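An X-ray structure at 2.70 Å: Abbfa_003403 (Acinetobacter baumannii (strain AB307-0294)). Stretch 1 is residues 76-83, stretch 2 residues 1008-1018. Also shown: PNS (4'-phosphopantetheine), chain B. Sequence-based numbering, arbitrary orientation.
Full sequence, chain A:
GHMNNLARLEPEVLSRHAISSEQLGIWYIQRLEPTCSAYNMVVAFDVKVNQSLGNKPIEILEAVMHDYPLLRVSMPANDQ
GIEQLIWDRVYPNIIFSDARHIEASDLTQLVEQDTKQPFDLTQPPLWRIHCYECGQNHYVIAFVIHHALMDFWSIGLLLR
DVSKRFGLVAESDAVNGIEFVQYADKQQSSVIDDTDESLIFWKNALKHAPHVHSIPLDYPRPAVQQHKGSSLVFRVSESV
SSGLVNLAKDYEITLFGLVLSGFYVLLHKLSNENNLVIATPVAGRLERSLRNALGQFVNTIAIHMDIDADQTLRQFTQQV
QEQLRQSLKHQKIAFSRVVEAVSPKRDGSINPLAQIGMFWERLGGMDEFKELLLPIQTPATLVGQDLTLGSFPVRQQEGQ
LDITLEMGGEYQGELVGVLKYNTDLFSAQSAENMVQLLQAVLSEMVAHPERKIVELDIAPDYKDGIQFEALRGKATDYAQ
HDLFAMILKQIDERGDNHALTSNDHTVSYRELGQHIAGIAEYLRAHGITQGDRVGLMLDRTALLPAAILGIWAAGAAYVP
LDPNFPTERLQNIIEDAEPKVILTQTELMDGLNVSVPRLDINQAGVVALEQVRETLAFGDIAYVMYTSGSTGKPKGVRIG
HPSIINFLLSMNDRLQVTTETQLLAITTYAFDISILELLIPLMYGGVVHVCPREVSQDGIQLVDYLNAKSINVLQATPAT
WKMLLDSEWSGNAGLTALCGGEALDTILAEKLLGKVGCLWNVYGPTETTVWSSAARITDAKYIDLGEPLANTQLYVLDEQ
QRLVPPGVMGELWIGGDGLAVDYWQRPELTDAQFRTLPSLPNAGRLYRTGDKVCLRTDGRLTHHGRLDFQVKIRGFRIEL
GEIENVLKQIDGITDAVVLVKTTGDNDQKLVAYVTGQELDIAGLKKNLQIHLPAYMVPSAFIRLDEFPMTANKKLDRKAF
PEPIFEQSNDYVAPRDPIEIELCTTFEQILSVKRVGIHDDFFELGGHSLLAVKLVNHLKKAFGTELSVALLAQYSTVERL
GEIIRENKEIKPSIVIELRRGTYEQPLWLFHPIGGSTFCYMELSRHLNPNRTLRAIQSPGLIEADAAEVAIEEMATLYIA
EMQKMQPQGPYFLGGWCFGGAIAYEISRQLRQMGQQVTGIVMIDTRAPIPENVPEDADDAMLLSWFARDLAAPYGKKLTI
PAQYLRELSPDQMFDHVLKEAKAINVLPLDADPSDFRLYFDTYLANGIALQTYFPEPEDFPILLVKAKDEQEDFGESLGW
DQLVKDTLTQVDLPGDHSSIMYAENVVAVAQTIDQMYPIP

Stretch 1 76-83: PANDQGIE
Stretch 2, residues 1008-1018: SLLAVKLVNHL

A β-hairpin tip can pack on a helix through backbone and short side chains, with little polar pairing. Here residues 76-83 meet helix 1008-1018 of the same chain, over 900 residues away in sequence; strand 81-83 and the helix run nearly perpendicular (96°), their axes 8.2 Å apart at closest approach.

Pro76 lies out of reach of the helix, but its O accepts a hydrogen bond from Glu83 N (3.1 Å), tying the two arms of the hairpin together. Ala77, extended at -118/142, points its CB toward the helix, 4.4 Å from Val1012 CG1 and 3.9 Å from Asn1016 ND2. That amide is already engaged: Asn1016 (chi1 -84°, m) donates from ND2 to Val1012 O at 2.7 Å, one turn back.

Asn78 opens a type I turn closed by Gly81 N to Asn78 O (3.1 Å) and Asn78 N to Gly81 O (2.8 Å). Its CA-to-CB bond points away from the helix (chi1 p), and OD1 accepts from Gln80 N at 2.7 Å. The backbone makes the contact instead, Asn78 O lying 3.7 Å from Asn1016 CB.

Asp79 (-76/-16) marks the register, its CA 4.9 Å from Lys1013 CA; its own CA sits 3.8 Å from Asn1016 CB. Gln80 (-92/5), modelled only to CB, has its CA-to-CB bond pointing away, while its O lies 2.9 Å from Lys1013 NZ, reached by an m, t, t, m side chain.

Gly81 adopts 125/-145, where a CB would be jammed against the preceding carbonyl O and fall 2.8 Å from Lys1013 NZ. Ile82 (-117/136; m, t) completes the apolar patch: CG1 is 4.1 Å from Val1012 CG1 (chi1 t), and CD1 is 4.0 Å from Leu1009 CD1 (t, p).

Beyond this contact, Ser1008 OG is bonded to P24 of 4'-phosphopantetheine (1.6 Å).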

# COMPACT_ATOMS: atom_id res chain seq x y z
N PRO A 76 16.57 22.91 13.87
CA PRO A 76 17.02 21.66 14.47
C PRO A 76 15.96 21.07 15.39
O PRO A 76 15.04 21.80 15.80
CB PRO A 76 18.24 22.08 15.27
CG PRO A 76 17.86 23.46 15.74
CD PRO A 76 17.02 24.08 14.64
N ALA A 77 16.10 19.79 15.73
CA ALA A 77 15.14 19.16 16.61
C ALA A 77 15.81 18.68 17.89
O ALA A 77 16.95 18.24 17.86
CB ALA A 77 14.47 18.00 15.91
N ASN A 78 15.09 18.82 19.00
CA ASN A 78 15.46 18.17 20.26
C ASN A 78 14.26 17.37 20.80
O ASN A 78 13.25 17.23 20.10
CB ASN A 78 15.96 19.20 21.28
CG ASN A 78 14.93 20.27 21.61
OD1 ASN A 78 13.85 19.98 22.10
ND2 ASN A 78 15.26 21.52 21.30
N ASP A 79 14.37 16.84 22.01
CA ASP A 79 13.31 15.98 22.56
C ASP A 79 12.08 16.77 23.03
O ASP A 79 11.01 16.20 23.23
CB ASP A 79 13.85 15.11 23.69
CG ASP A 79 14.50 15.93 24.80
OD1 ASP A 79 14.68 17.16 24.62
OD2 ASP A 79 14.83 15.33 25.85
N GLN A 80 12.25 18.08 23.21
CA GLN A 80 11.14 18.97 23.56
C GLN A 80 10.49 19.56 22.30
O GLN A 80 9.60 20.41 22.39
CB GLN A 80 11.63 20.08 24.50
N GLY A 81 10.94 19.10 21.13
CA GLY A 81 10.35 19.49 19.86
C GLY A 81 11.26 20.09 18.79
O GLY A 81 12.43 19.72 18.65
N ILE A 82 10.72 21.04 18.03
CA ILE A 82 11.42 21.65 16.92
C ILE A 82 11.63 23.14 17.16
O ILE A 82 10.72 23.83 17.61
CB ILE A 82 10.66 21.43 15.62
CG1 ILE A 82 10.31 19.94 15.49
CG2 ILE A 82 11.47 21.89 14.41
CD1 ILE A 82 9.17 19.63 14.51
N GLU A 83 12.83 23.63 16.87
CA GLU A 83 13.16 25.04 17.08
C GLU A 83 13.56 25.76 15.79
O GLU A 83 13.92 25.13 14.80
CB GLU A 83 14.29 25.17 18.11
CG GLU A 83 13.86 25.06 19.57
CD GLU A 83 15.03 25.22 20.54
OE1 GLU A 83 16.14 24.76 20.20
OE2 GLU A 83 14.85 25.83 21.63
N SER A 1008 2.03 13.38 14.25
CA SER A 1008 3.31 13.74 13.66
C SER A 1008 4.29 14.51 14.57
O SER A 1008 5.43 14.09 14.70
CB SER A 1008 3.04 14.48 12.36
OG SER A 1008 2.64 13.51 11.40
N LEU A 1009 3.88 15.59 15.23
CA LEU A 1009 4.80 16.26 16.16
C LEU A 1009 5.26 15.31 17.29
O LEU A 1009 6.45 15.23 17.58
CB LEU A 1009 4.17 17.51 16.77
CG LEU A 1009 5.03 18.30 17.76
CD1 LEU A 1009 6.45 18.47 17.22
CD2 LEU A 1009 4.43 19.66 18.11
N LEU A 1010 4.32 14.57 17.89
CA LEU A 1010 4.69 13.59 18.93
C LEU A 1010 5.74 12.59 18.46
O LEU A 1010 6.66 12.28 19.20
CB LEU A 1010 3.47 12.80 19.42
CG LEU A 1010 2.57 13.45 20.46
CD1 LEU A 1010 1.78 12.38 21.16
CD2 LEU A 1010 3.39 14.22 21.44
N ALA A 1011 5.59 12.09 17.24
CA ALA A 1011 6.56 11.17 16.66
C ALA A 1011 7.96 11.77 16.61
O ALA A 1011 8.94 11.05 16.81
CB ALA A 1011 6.13 10.77 15.28
N VAL A 1012 8.07 13.07 16.34
CA VAL A 1012 9.38 13.72 16.35
C VAL A 1012 9.94 13.73 17.77
O VAL A 1012 11.12 13.45 17.97
CB VAL A 1012 9.32 15.15 15.81
CG1 VAL A 1012 10.57 15.88 16.20
CG2 VAL A 1012 9.15 15.15 14.29
N LYS A 1013 9.09 14.02 18.75
CA LYS A 1013 9.52 14.03 20.14
C LYS A 1013 9.94 12.64 20.57
O LYS A 1013 10.98 12.46 21.19
CB LYS A 1013 8.41 14.56 21.05
CG LYS A 1013 8.07 16.04 20.82
CD LYS A 1013 7.02 16.53 21.82
CE LYS A 1013 6.34 17.84 21.39
NZ LYS A 1013 7.23 19.03 21.46
N LEU A 1014 9.12 11.65 20.23
CA LEU A 1014 9.40 10.27 20.58
C LEU A 1014 10.77 9.81 20.08
O LEU A 1014 11.60 9.30 20.84
CB LEU A 1014 8.31 9.36 20.02
CG LEU A 1014 8.59 7.86 20.15
CD1 LEU A 1014 8.86 7.53 21.58
CD2 LEU A 1014 7.41 7.05 19.70
N VAL A 1015 11.01 10.00 18.79
CA VAL A 1015 12.24 9.54 18.18
C VAL A 1015 13.45 10.21 18.78
O VAL A 1015 14.49 9.57 18.99
CB VAL A 1015 12.22 9.77 16.67
CG1 VAL A 1015 13.63 9.73 16.11
CG2 VAL A 1015 11.33 8.71 16.00
N ASN A 1016 13.33 11.49 19.11
CA ASN A 1016 14.48 12.20 19.66
C ASN A 1016 14.80 11.71 21.07
O ASN A 1016 15.96 11.70 21.48
CB ASN A 1016 14.23 13.71 19.63
CG ASN A 1016 14.59 14.31 18.27
OD1 ASN A 1016 15.76 14.58 18.00
ND2 ASN A 1016 13.59 14.50 17.41
N HIS A 1017 13.78 11.27 21.79
CA HIS A 1017 13.97 10.63 23.08
C HIS A 1017 14.62 9.25 22.93
O HIS A 1017 15.59 8.94 23.61
CB HIS A 1017 12.65 10.51 23.83
CG HIS A 1017 12.79 9.85 25.16
ND1 HIS A 1017 12.37 8.55 25.40
CD2 HIS A 1017 13.33 10.29 26.32
CE1 HIS A 1017 12.63 8.23 26.65
NE2 HIS A 1017 13.21 9.27 27.23
N LEU A 1018 14.09 8.43 22.02
CA LEU A 1018 14.64 7.09 21.78
C LEU A 1018 16.11 7.12 21.35
O LEU A 1018 16.86 6.21 21.71
CB LEU A 1018 13.80 6.36 20.74
CG LEU A 1018 12.45 5.93 21.28
CD1 LEU A 1018 11.63 5.21 20.22
CD2 LEU A 1018 12.63 5.07 22.54
O23 PNS B . 0.81 12.33 10.07
P24 PNS B . 1.07 13.49 10.99
O25 PNS B . 0.23 13.63 12.24
O27 PNS B . 0.83 14.81 10.09
C28 PNS B . 1.54 14.98 8.86
C29 PNS B . 1.16 16.32 8.27
C30 PNS B . 1.52 17.36 9.33
C31 PNS B . -0.34 16.35 7.97
C32 PNS B . 1.93 16.53 6.96
O33 PNS B . 1.83 15.31 6.20
C34 PNS B . 1.38 17.72 6.19
O35 PNS B . 1.40 18.86 6.65
N36 PNS B . 0.87 17.51 4.98
C37 PNS B . 0.32 18.58 4.17
C38 PNS B . 1.12 18.64 2.87
C39 PNS B . 1.19 20.06 2.39
O40 PNS B . 1.30 20.98 3.18
N41 PNS B . 1.12 20.18 1.07
C42 PNS B . 1.16 21.39 0.29
C43 PNS B . 0.70 20.89 -1.07
S44 PNS B . -1.06 21.25 -1.21